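Local coordinates for flagellar hook-associated protein (Burkholderia pseudomallei, PDB 4UT1) that probably serves as a structural component of the bacterial flagellum, at the junction that joins the hook to the filament, at residues L217-Q221 / V231-G235; T180-A184 / L239-S245; V173-N177 / Y246-T250; L260-S264 / T276-D281. All blocks are in the same frame, centred on the assembly; numbering follows the deposited sequence.

Contact 1: residues L217-Q221 / V231-G235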
loop_
_atom_site.group_PDB
_atom_site.type_symbol
_atom_site.label_atom_id
_atom_site.label_comp_id
_atom_site.label_asym_id
_atom_site.label_seq_id
_atom_site.Cartn_x
_atom_site.Cartn_y
_atom_site.Cartn_z
ATOM N N LEU A 217 -1.684 -12.760 -30.511
ATOM C CA LEU A 217 -2.402 -11.678 -29.857
ATOM C C LEU A 217 -3.286 -12.191 -28.726
ATOM O O LEU A 217 -3.517 -11.488 -27.731
ATOM C CB LEU A 217 -3.242 -10.901 -30.870
ATOM C CG LEU A 217 -2.486 -10.351 -32.086
ATOM C CD1 LEU A 217 -3.492 -9.880 -33.131
ATOM C CD2 LEU A 217 -1.521 -9.229 -31.697
ATOM N N ALA A 218 -3.771 -13.419 -28.867
ATOM C CA ALA A 218 -4.665 -13.993 -27.872
ATOM C C ALA A 218 -4.676 -15.503 -27.968
ATOM O O ALA A 218 -4.419 -16.069 -29.026
ATOM C CB ALA A 218 -6.089 -13.445 -28.038
ATOM N N GLY A 219 -4.991 -16.150 -26.855
ATOM C CA GLY A 219 -5.105 -17.593 -26.822
ATOM C C GLY A 219 -6.342 -18.011 -27.583
ATOM O O GLY A 219 -7.458 -17.656 -27.209
ATOM N N VAL A 220 -6.133 -18.746 -28.669
ATOM C CA VAL A 220 -7.234 -19.205 -29.501
ATOM C C VAL A 220 -7.142 -20.691 -29.796
ATOM O O VAL A 220 -6.050 -21.262 -29.881
ATOM C CB VAL A 220 -7.283 -18.448 -30.837
ATOM C CG1 VAL A 220 -7.507 -16.959 -30.591
ATOM C CG2 VAL A 220 -6.011 -18.691 -31.642
ATOM N N GLN A 221 -8.304 -21.311 -29.949
ATOM C CA GLN A 221 -8.389 -22.686 -30.404
ATOM C C GLN A 221 -9.285 -22.738 -31.644
ATOM O O GLN A 221 -10.390 -22.184 -31.657
ATOM C CB GLN A 221 -8.930 -23.587 -29.306
ATOM C CG GLN A 221 -10.342 -23.237 -28.882
ATOM C CD GLN A 221 -10.789 -23.997 -27.652
ATOM O OE1 GLN A 221 -10.373 -23.691 -26.534
ATOM N NE2 GLN A 221 -11.645 -24.998 -27.851
ATOM N N VAL A 231 -13.273 -20.399 -34.773
ATOM C CA VAL A 231 -12.203 -19.959 -33.873
ATOM C C VAL A 231 -12.770 -19.444 -32.567
ATOM O O VAL A 231 -13.730 -18.666 -32.551
ATOM C CB VAL A 231 -11.322 -18.862 -34.511
ATOM C CG1 VAL A 231 -10.132 -18.548 -33.600
ATOM C CG2 VAL A 231 -10.837 -19.299 -35.874
ATOM N N PHE A 232 -12.163 -19.883 -31.466
ATOM C CA PHE A 232 -12.617 -19.526 -30.135
ATOM C C PHE A 232 -11.456 -19.051 -29.278
ATOM O O PHE A 232 -10.339 -19.564 -29.396
ATOM C CB PHE A 232 -13.280 -20.714 -29.440
ATOM C CG PHE A 232 -14.481 -21.247 -30.153
ATOM C CD1 PHE A 232 -14.337 -22.127 -31.212
ATOM C CD2 PHE A 232 -15.756 -20.884 -29.748
ATOM C CE1 PHE A 232 -15.455 -22.628 -31.869
ATOM C CE2 PHE A 232 -16.872 -21.376 -30.394
ATOM C CZ PHE A 232 -16.723 -22.251 -31.455
ATOM N N LEU A 233 -11.729 -18.071 -28.428
ATOM C CA LEU A 233 -10.801 -17.721 -27.354
ATOM C C LEU A 233 -10.710 -18.907 -26.416
ATOM O O LEU A 233 -11.681 -19.648 -26.255
ATOM C CB LEU A 233 -11.264 -16.471 -26.605
ATOM C CG LEU A 233 -11.029 -15.147 -27.335
ATOM C CD1 LEU A 233 -11.702 -14.011 -26.595
ATOM C CD2 LEU A 233 -9.542 -14.866 -27.515
ATOM N N SER A 234 -9.551 -19.085 -25.789
ATOM C CA SER A 234 -9.326 -20.239 -24.928
ATOM C C SER A 234 -10.430 -20.375 -23.893
ATOM O O SER A 234 -10.768 -21.481 -23.481
ATOM C CB SER A 234 -7.968 -20.136 -24.228
ATOM O OG SER A 234 -6.910 -20.028 -25.164
ATOM N N GLY A 235 -11.002 -19.244 -23.489
ATOM C CA GLY A 235 -12.031 -19.224 -22.464
ATOM C C GLY A 235 -13.408 -19.590 -22.970
ATOM O O GLY A 235 -14.344 -19.717 -22.185
#

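Contact 2: residues T180-A184 / L239-S245. With EDO (1,2-ethanediol), chain E.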
loop_
_atom_site.group_PDB
_atom_site.type_symbol
_atom_site.label_atom_id
_atom_site.label_comp_id
_atom_site.label_asym_id
_atom_site.label_seq_id
_atom_site.Cartn_x
_atom_site.Cartn_y
_atom_site.Cartn_z
ATOM N N THR A 180 -9.756 -11.875 -37.230
ATOM C CA THR A 180 -10.950 -12.705 -37.175
ATOM C C THR A 180 -11.836 -12.440 -38.392
ATOM O O THR A 180 -12.363 -13.374 -38.992
ATOM C CB THR A 180 -11.735 -12.473 -35.876
ATOM O OG1 THR A 180 -12.083 -11.083 -35.763
ATOM C CG2 THR A 180 -10.876 -12.878 -34.677
ATOM N N SER A 181 -11.989 -11.170 -38.757
ATOM C CA SER A 181 -12.708 -10.815 -39.970
ATOM C C SER A 181 -12.072 -11.469 -41.200
ATOM O O SER A 181 -12.779 -11.961 -42.079
ATOM C CB SER A 181 -12.750 -9.296 -40.140
ATOM O OG SER A 181 -13.325 -8.960 -41.388
ATOM N N GLN A 182 -10.742 -11.487 -41.255
ATOM C CA GLN A 182 -10.026 -12.092 -42.379
ATOM C C GLN A 182 -10.295 -13.581 -42.484
ATOM O O GLN A 182 -10.481 -14.117 -43.579
ATOM C CB GLN A 182 -8.518 -11.878 -42.255
ATOM C CG GLN A 182 -8.053 -10.463 -42.419
ATOM C CD GLN A 182 -6.551 -10.347 -42.203
ATOM O OE1 GLN A 182 -5.813 -11.314 -42.396
ATOM N NE2 GLN A 182 -6.095 -9.172 -41.778
ATOM N N ILE A 183 -10.311 -14.243 -41.336
ATOM C CA ILE A 183 -10.529 -15.677 -41.279
ATOM C C ILE A 183 -11.978 -16.035 -41.662
ATOM O O ILE A 183 -12.210 -17.011 -42.381
ATOM C CB ILE A 183 -10.188 -16.225 -39.878
ATOM C CG1 ILE A 183 -8.669 -16.121 -39.635
ATOM C CG2 ILE A 183 -10.665 -17.664 -39.729
ATOM C CD1 ILE A 183 -8.259 -16.207 -38.167
ATOM N N ALA A 184 -12.947 -15.244 -41.205
ATOM C CA ALA A 184 -14.335 -15.456 -41.642
ATOM C C ALA A 184 -14.436 -15.260 -43.158
ATOM O O ALA A 184 -15.096 -16.046 -43.844
ATOM C CB ALA A 184 -15.288 -14.513 -40.925
ATOM N N LEU A 239 -14.769 -16.384 -31.816
ATOM C CA LEU A 239 -14.209 -15.285 -32.591
ATOM C C LEU A 239 -14.615 -15.405 -34.054
ATOM O O LEU A 239 -14.898 -14.408 -34.721
ATOM C CB LEU A 239 -12.692 -15.266 -32.487
ATOM C CG LEU A 239 -12.125 -14.936 -31.102
ATOM C CD1 LEU A 239 -10.631 -14.845 -31.236
ATOM C CD2 LEU A 239 -12.720 -13.637 -30.545
ATOM N N VAL A 240 -14.608 -16.638 -34.544
ATOM C CA VAL A 240 -15.056 -16.934 -35.906
ATOM C C VAL A 240 -15.962 -18.149 -35.885
ATOM O O VAL A 240 -15.639 -19.169 -35.276
ATOM C CB VAL A 240 -13.890 -17.216 -36.869
ATOM C CG1 VAL A 240 -14.434 -17.647 -38.240
ATOM C CG2 VAL A 240 -12.984 -16.007 -37.006
ATOM N N VAL A 241 -17.105 -18.032 -36.550
ATOM C CA VAL A 241 -18.002 -19.156 -36.750
ATOM C C VAL A 241 -18.448 -19.113 -38.199
ATOM O O VAL A 241 -19.221 -18.233 -38.575
ATOM C CB VAL A 241 -19.228 -19.101 -35.828
ATOM C CG1 VAL A 241 -20.227 -20.186 -36.205
ATOM C CG2 VAL A 241 -18.811 -19.228 -34.372
ATOM N N GLY A 242 -17.932 -20.036 -39.002
ATOM C CA GLY A 242 -18.178 -20.038 -40.439
ATOM C C GLY A 242 -17.733 -18.741 -41.091
ATOM O O GLY A 242 -16.569 -18.347 -40.987
ATOM N N ASN A 243 -18.662 -18.054 -41.749
ATOM C CA ASN A 243 -18.321 -16.825 -42.463
ATOM C C ASN A 243 -18.731 -15.579 -41.702
ATOM O O ASN A 243 -18.814 -14.495 -42.275
ATOM C CB ASN A 243 -18.952 -16.826 -43.877
ATOM C CG ASN A 243 -20.473 -16.956 -43.848
ATOM O OD1 ASN A 243 -21.110 -16.723 -42.820
ATOM N ND2 ASN A 243 -21.059 -17.320 -44.989
ATOM N N ALA A 244 -18.966 -15.733 -40.393
ATOM C CA ALA A 244 -19.209 -14.609 -39.503
ATOM C C ALA A 244 -18.066 -14.485 -38.482
ATOM O O ALA A 244 -17.458 -15.476 -38.089
ATOM C CB ALA A 244 -20.545 -14.767 -38.781
ATOM N N SER A 245 -17.766 -13.261 -38.089
ATOM C CA SER A 245 -16.793 -13.048 -37.016
ATOM C C SER A 245 -17.406 -12.238 -35.872
ATOM O O SER A 245 -18.413 -11.548 -36.051
ATOM C CB SER A 245 -15.542 -12.352 -37.561
ATOM O OG SER A 245 -15.787 -10.980 -37.833
HETATM C C1 EDO E . -14.195 -6.911 -36.735
HETATM O O1 EDO E . -13.541 -6.632 -37.967
HETATM C C2 EDO E . -14.906 -8.257 -36.774
HETATM O O2 EDO E . -14.031 -9.335 -36.426
#

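Contact 3: residues V173-N177 / Y246-T250. With EDO (1,2-ethanediol), chain E.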
loop_
_atom_site.group_PDB
_atom_site.type_symbol
_atom_site.label_atom_id
_atom_site.label_comp_id
_atom_site.label_asym_id
_atom_site.label_seq_id
_atom_site.Cartn_x
_atom_site.Cartn_y
_atom_site.Cartn_z
ATOM N N VAL A 173 -6.649 -5.531 -29.524
ATOM C CA VAL A 173 -8.023 -5.862 -29.899
ATOM C C VAL A 173 -8.321 -5.445 -31.343
ATOM O O VAL A 173 -9.004 -6.165 -32.065
ATOM C CB VAL A 173 -9.038 -5.212 -28.943
ATOM C CG1 VAL A 173 -10.417 -5.143 -29.576
ATOM C CG2 VAL A 173 -9.106 -6.009 -27.652
ATOM N N THR A 174 -7.812 -4.294 -31.760
ATOM C CA THR A 174 -8.019 -3.847 -33.137
ATOM C C THR A 174 -7.430 -4.868 -34.106
ATOM O O THR A 174 -8.046 -5.210 -35.123
ATOM C CB THR A 174 -7.405 -2.456 -33.387
ATOM O OG1 THR A 174 -7.948 -1.508 -32.459
ATOM C CG2 THR A 174 -7.718 -1.982 -34.791
ATOM N N GLN A 175 -6.244 -5.370 -33.789
ATOM C CA GLN A 175 -5.610 -6.346 -34.657
ATOM C C GLN A 175 -6.357 -7.666 -34.641
ATOM O O GLN A 175 -6.556 -8.284 -35.681
ATOM C CB GLN A 175 -4.158 -6.559 -34.253
ATOM C CG GLN A 175 -3.336 -5.302 -34.355
ATOM C CD GLN A 175 -1.864 -5.583 -34.211
ATOM O OE1 GLN A 175 -1.415 -6.718 -34.412
ATOM N NE2 GLN A 175 -1.099 -4.558 -33.854
ATOM N N ILE A 176 -6.762 -8.100 -33.457
ATOM C CA ILE A 176 -7.573 -9.300 -33.339
ATOM C C ILE A 176 -8.820 -9.234 -34.230
ATOM O O ILE A 176 -9.140 -10.202 -34.906
ATOM C CB ILE A 176 -8.002 -9.538 -31.882
ATOM C CG1 ILE A 176 -6.780 -9.932 -31.055
ATOM C CG2 ILE A 176 -9.102 -10.609 -31.805
ATOM C CD1 ILE A 176 -7.034 -9.975 -29.570
ATOM N N ASN A 177 -9.523 -8.101 -34.217
ATOM C CA ASN A 177 -10.735 -7.962 -35.018
ATOM C C ASN A 177 -10.404 -8.033 -36.497
ATOM O O ASN A 177 -11.163 -8.601 -37.287
ATOM C CB ASN A 177 -11.460 -6.650 -34.697
ATOM C CG ASN A 177 -12.081 -6.658 -33.303
ATOM O OD1 ASN A 177 -12.340 -7.718 -32.739
ATOM N ND2 ASN A 177 -12.337 -5.476 -32.755
ATOM N N TYR A 246 -16.794 -12.342 -34.691
ATOM C CA TYR A 246 -17.229 -11.598 -33.521
ATOM C C TYR A 246 -16.233 -10.485 -33.202
ATOM O O TYR A 246 -15.025 -10.702 -33.244
ATOM C CB TYR A 246 -17.366 -12.518 -32.305
ATOM C CG TYR A 246 -18.511 -13.509 -32.330
ATOM C CD1 TYR A 246 -18.519 -14.573 -33.220
ATOM C CD2 TYR A 246 -19.567 -13.403 -31.427
ATOM C CE1 TYR A 246 -19.554 -15.485 -33.235
ATOM C CE2 TYR A 246 -20.610 -14.316 -31.433
ATOM C CZ TYR A 246 -20.594 -15.358 -32.338
ATOM O OH TYR A 246 -21.619 -16.276 -32.355
ATOM N N GLN A 247 -16.740 -9.304 -32.870
ATOM C CA GLN A 247 -15.892 -8.166 -32.549
ATOM C C GLN A 247 -15.621 -8.056 -31.057
ATOM O O GLN A 247 -16.541 -8.102 -30.262
ATOM C CB GLN A 247 -16.534 -6.868 -33.031
ATOM C CG GLN A 247 -16.112 -6.451 -34.424
ATOM C CD GLN A 247 -15.980 -4.947 -34.548
ATOM O OE1 GLN A 247 -15.045 -4.439 -35.177
ATOM N NE2 GLN A 247 -16.915 -4.220 -33.940
ATOM N N LEU A 248 -14.356 -7.907 -30.688
ATOM C CA LEU A 248 -14.013 -7.586 -29.310
ATOM C C LEU A 248 -13.870 -6.081 -29.191
ATOM O O LEU A 248 -13.635 -5.389 -30.189
ATOM C CB LEU A 248 -12.715 -8.278 -28.885
ATOM C CG LEU A 248 -12.681 -9.801 -29.043
ATOM C CD1 LEU A 248 -11.319 -10.344 -28.678
ATOM C CD2 LEU A 248 -13.795 -10.481 -28.209
ATOM N N ALA A 249 -14.008 -5.568 -27.973
ATOM C CA ALA A 249 -13.709 -4.169 -27.719
ATOM C C ALA A 249 -13.019 -4.015 -26.370
ATOM O O ALA A 249 -13.100 -4.900 -25.514
ATOM C CB ALA A 249 -14.974 -3.329 -27.771
ATOM N N THR A 250 -12.329 -2.898 -26.189
ATOM C CA THR A 250 -11.888 -2.515 -24.858
ATOM C C THR A 250 -12.847 -1.455 -24.327
ATOM O O THR A 250 -13.298 -0.572 -25.063
ATOM C CB THR A 250 -10.442 -1.963 -24.829
ATOM O OG1 THR A 250 -10.330 -0.843 -25.711
ATOM C CG2 THR A 250 -9.423 -3.025 -25.225
HETATM C C1 EDO E . -14.195 -6.911 -36.735
HETATM O O1 EDO E . -13.541 -6.632 -37.967
HETATM C C2 EDO E . -14.906 -8.257 -36.774
HETATM O O2 EDO E . -14.031 -9.335 -36.426
#

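Contact 4: residues L260-S264 / T276-D281. With EDO (1,2-ethanediol), chain O.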
loop_
_atom_site.group_PDB
_atom_site.type_symbol
_atom_site.label_atom_id
_atom_site.label_comp_id
_atom_site.label_asym_id
_atom_site.label_seq_id
_atom_site.Cartn_x
_atom_site.Cartn_y
_atom_site.Cartn_z
ATOM N N LEU A 260 -8.550 -0.646 -18.620
ATOM C CA LEU A 260 -9.424 -1.215 -19.634
ATOM C C LEU A 260 -9.522 -2.721 -19.514
ATOM O O LEU A 260 -8.569 -3.393 -19.115
ATOM C CB LEU A 260 -8.931 -0.860 -21.043
ATOM C CG LEU A 260 -8.780 0.618 -21.363
ATOM C CD1 LEU A 260 -8.394 0.786 -22.835
ATOM C CD2 LEU A 260 -10.048 1.381 -21.033
ATOM N N THR A 261 -10.680 -3.252 -19.896
ATOM C CA THR A 261 -10.883 -4.685 -19.898
ATOM C C THR A 261 -11.401 -5.057 -21.287
ATOM O O THR A 261 -11.731 -4.177 -22.084
ATOM C CB THR A 261 -11.866 -5.123 -18.791
ATOM O OG1 THR A 261 -11.955 -6.552 -18.760
ATOM C CG2 THR A 261 -13.251 -4.534 -19.032
ATOM N N ILE A 262 -11.436 -6.348 -21.590
ATOM C CA ILE A 262 -11.906 -6.809 -22.892
ATOM C C ILE A 262 -13.374 -7.243 -22.821
ATOM O O ILE A 262 -13.805 -7.877 -21.855
ATOM C CB ILE A 262 -11.055 -7.980 -23.401
ATOM C CG1 ILE A 262 -9.563 -7.667 -23.231
ATOM C CG2 ILE A 262 -11.401 -8.307 -24.841
ATOM C CD1 ILE A 262 -9.120 -6.426 -23.952
ATOM N N VAL A 263 -14.146 -6.883 -23.839
ATOM C CA VAL A 263 -15.524 -7.313 -23.914
ATOM C C VAL A 263 -15.806 -7.826 -25.307
ATOM O O VAL A 263 -15.071 -7.524 -26.261
ATOM C CB VAL A 263 -16.518 -6.170 -23.581
ATOM C CG1 VAL A 263 -16.229 -5.602 -22.199
ATOM C CG2 VAL A 263 -16.463 -5.068 -24.639
ATOM N N SER A 264 -16.866 -8.615 -25.412
ATOM C CA SER A 264 -17.392 -8.995 -26.719
ATOM C C SER A 264 -18.706 -8.266 -26.966
ATOM O O SER A 264 -19.522 -8.119 -26.057
ATOM C CB SER A 264 -17.585 -10.502 -26.810
ATOM O OG SER A 264 -18.550 -10.945 -25.876
ATOM N N THR A 276 -23.332 -6.078 -24.045
ATOM C CA THR A 276 -21.886 -6.197 -23.968
ATOM C C THR A 276 -21.514 -7.251 -22.939
ATOM O O THR A 276 -22.025 -7.240 -21.815
ATOM C CB THR A 276 -21.247 -4.868 -23.594
ATOM O OG1 THR A 276 -21.768 -4.448 -22.331
ATOM C CG2 THR A 276 -21.579 -3.816 -24.636
ATOM N N GLN A 277 -20.657 -8.181 -23.340
ATOM C CA GLN A 277 -20.238 -9.269 -22.473
ATOM C C GLN A 277 -18.868 -8.991 -21.890
ATOM O O GLN A 277 -17.900 -8.809 -22.629
ATOM C CB GLN A 277 -20.203 -10.593 -23.232
ATOM C CG GLN A 277 -21.559 -11.136 -23.579
ATOM C CD GLN A 277 -22.533 -11.043 -22.415
ATOM O OE1 GLN A 277 -23.548 -10.359 -22.515
ATOM N NE2 GLN A 277 -22.222 -11.714 -21.306
ATOM N N TYR A 278 -18.785 -8.961 -20.567
ATOM C CA TYR A 278 -17.508 -8.742 -19.896
ATOM C C TYR A 278 -16.715 -10.031 -19.771
ATOM O O TYR A 278 -17.057 -10.887 -18.958
ATOM C CB TYR A 278 -17.703 -8.182 -18.494
ATOM C CG TYR A 278 -18.170 -6.755 -18.394
ATOM C CD1 TYR A 278 -17.362 -5.702 -18.799
ATOM C CD2 TYR A 278 -19.401 -6.459 -17.823
ATOM C CE1 TYR A 278 -17.788 -4.387 -18.676
ATOM C CE2 TYR A 278 -19.833 -5.158 -17.688
ATOM C CZ TYR A 278 -19.028 -4.126 -18.117
ATOM O OH TYR A 278 -19.483 -2.833 -17.976
ATOM N N LEU A 279 -15.633 -10.152 -20.528
ATOM C CA LEU A 279 -14.748 -11.301 -20.395
ATOM C C LEU A 279 -13.756 -11.086 -19.243
ATOM O O LEU A 279 -12.993 -10.117 -19.248
ATOM C CB LEU A 279 -13.996 -11.545 -21.701
ATOM C CG LEU A 279 -14.810 -11.414 -22.991
ATOM C CD1 LEU A 279 -13.931 -11.674 -24.196
ATOM C CD2 LEU A 279 -16.006 -12.359 -22.985
ATOM N N PRO A 280 -13.761 -11.990 -18.251
ATOM C CA PRO A 280 -12.878 -11.877 -17.080
ATOM C C PRO A 280 -11.404 -11.862 -17.477
ATOM O O PRO A 280 -11.010 -12.693 -18.292
ATOM C CB PRO A 280 -13.200 -13.135 -16.269
ATOM C CG PRO A 280 -14.543 -13.591 -16.773
ATOM C CD PRO A 280 -14.585 -13.212 -18.216
ATOM N N ASP A 281 -10.614 -10.948 -16.917
ATOM C CA ASP A 281 -9.182 -10.872 -17.238
ATOM C C ASP A 281 -8.511 -12.240 -17.132
ATOM O O ASP A 281 -7.714 -12.627 -17.988
ATOM C CB ASP A 281 -8.461 -9.879 -16.316
ATOM C CG ASP A 281 -8.821 -8.435 -16.608
ATOM O OD1 ASP A 281 -9.699 -8.183 -17.456
ATOM O OD2 ASP A 281 -8.233 -7.545 -15.971
HETATM C C1 EDO O . -14.959 -8.728 -16.191
HETATM O O1 EDO O . -15.667 -7.737 -15.441
HETATM C C2 EDO O . -13.622 -8.139 -16.618
HETATM O O2 EDO O . -13.599 -8.011 -18.049
#

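Contact 1: residues L217-Q221 / V231-G235
Gln221 and Phe232 meet through backbone and side chain together. Phe232 O takes the N-H of Gln221 at 2.7 Å, and Phe232 N returns a bond to Gln221 O at 2.9 Å. That same Gln221 O also lies at the edge of the Phe232 ring, in its plane, 4.0 Å from CD1. The stems of the two side chains touch where Gln221 CG comes within 3.9 Å of Phe232 CB; beyond this the chains cross obliquely, amide and ring planes 66° apart. Strands 220-225 and 228-233 form the hairpin that opens a six-stranded antiparallel meander, Gln221 and Phe232 being a hydrogen-bonded pair and Val220 and Leu233 the adjoining non-hydrogen-bonded one. Where the first strand begins, Ser234 N reaches Gly219 O at 2.9 Å, and Leu233 CA adds a CA-H...O contact to the same oxygen. With CG between backbone N and carbonyl carbon (chi1 63°) and the chain extended from there, Gln221 brings OE1 to 3.9 Å from Ser234 CA. On the buried side, Leu233 CD2 rests 3.8 Å from Ala218 CB, and Val220 packs on Leu214 of helix 201-215 and on Leu239.

Contact 2: residues T180-A184 / L239-S245
Val240 points both methyls at the helix. Its CG2 sits 3.4 Å from Thr180 O and 3.9 Å from Ile183 CG2, the Ile183 and Val240 side chains crossing at about a right angle. CG1, anti to the backbone N (chi1 175°), reaches Ala184 CA at 4.0 Å. One turn back along the helix, Thr180 CG2 presses on Leu239 CB at 3.7 Å. Ala184 CB faces the returning strand and lies 3.7 Å from Ala244 O, close to Ser245 CB as well.

Backbone-to-backbone contact is limited to the type II' turn Val241-Ala244, where Asn243 CA directs a CA-H...O contact at Ala184 O. The next helical turn adds hydrogen bonds to this corner: Asn187 ND2 to Gly242 O, and Asn243 ND2 to Glu188 OE1.

Polar side chains meet through a bound 1,2-ethanediol, probably from the crystallisation liquor. Its O2 is hydrogen-bonded to Ser245 OG at 2.8 Å and stands 2.7 Å from Thr180 OG1, whose single proton could go instead to a helix carbonyl of Ile176 or Asn177.

Strands 238-241 and 244-252 thus lay a beta hairpin on helix 134-193, with a classic bulge where Leu239 and Val240 both face Val231. Adhesion between these two segments is mainly van der Waals, depending on fit; the directed bonds come from Asn187 and Glu188, just beyond 180-184, and from the diol.

Contact 3: residues V173-N177 / Y246-T250
Asn177 turns the edge of its side-chain amide, OD1 and ND2 together, to the backbone of Leu248 and bonds to both of that residue's polar groups. ND2 donates to Leu248 O at 2.9 Å in an almost straight bond (177°), the carbonyl oxygen lying in the amide plane. OD1 accepts the N-H of Leu248, also at 2.9 Å, with the donor tilted 20° from the carbonyl plane. The amide therefore acts much as a neighbouring strand would, and the paired bonds fix its rotation. Tyr246 exchanges backbone bonds with Leu239, and Gln247 and Ala249 with strand 260-265; Leu248 finds its partner on the helix instead.

Asn177 O accepts from both hydroxyls of a 1,2-ethanediol, O1 at 3.2 Å and O2 at 3.1 Å, and Thr180 OG1, whose one proton has other acceptors within reach, may share it. At the far end of the contact Thr250 OG1 pairs with Thr170 OG1.

Apolar groups gather on one side of the amide plane. Val173 CG1, set anti to the backbone N (chi1 160°), comes 3.3 Å from Leu248 O, and its CG2 meets Thr250 CG2 at 3.9 Å. Ile176 CG2 touches Leu248 CD1 at 3.8 Å.

The axes of the two short segments run antiparallel and approach to 7.8 Å. Leu239 covers Leu248 from strand 238-241, Leu217 packs on Ile176, and Ile262 of strand 260-265 touches Val173 and Thr250.

Contact 4: residues L260-S264 / T276-D281
Ser264 O receives the N-H of Gln277 at 2.9 Å. Ser264 N answers with a bond to Gln277 O at 3.0 Å, completing the hydrogen-bonded pair of this antiparallel hairpin. Gln277 O has a further neighbour in Val263 CA, whose CA-H...O contact measures 3.1 Å. A third backbone bond, Leu279 N to Ile262 O at 3.2 Å, carries the pairing past the non-hydrogen-bonded pair Val263 and Tyr278. The side chains of these two lie alongside each other and point the same way, Val263 CG1 meeting Tyr278 CD1 at 3.6 Å obliquely to the ring. Leu279 turns toward strand 260-265, its CD1 4.3 Å from Ile262 CG2.

Where the chains separate, Thr261 OG1, anti to the backbone N (chi1 -175°), stands 3.1 Å from Asp281 OD1, though its proton may have another acceptor. Asp281 OD2 forms a salt bridge with Arg296 of helix 287-322, which also bonds to Leu260 O.

Strand 277-278 is the last of the six-stranded meander. On its inner side, strand 260-265 bonds to strand 244-252 through Thr261 and Val263, while Ile262 reaches Val173 on helix 134-193.

All four contacts belong to one six-stranded antiparallel meander and the long helix 134-193 beside it. Contacts 1 and 4 are hairpins at its two outer ends and rely on backbone pairing; contacts 2 and 3 hold its middle strands against successive turns of the helix. Contacts 1 and 2 are largely buried, contacts 3 and 4 only partly. Contact 2 is chiefly apolar, whereas contact 3 adds a side-chain amide bonded to a strand; one 1,2-ethanediol touches both. Leu233 connects the hairpin ends, meeting Leu239 of contact 2, Leu248 of contact 3 and Leu279 of contact 4. Contacts 2 and 4 do not touch, their nearest atoms about 7 Å apart.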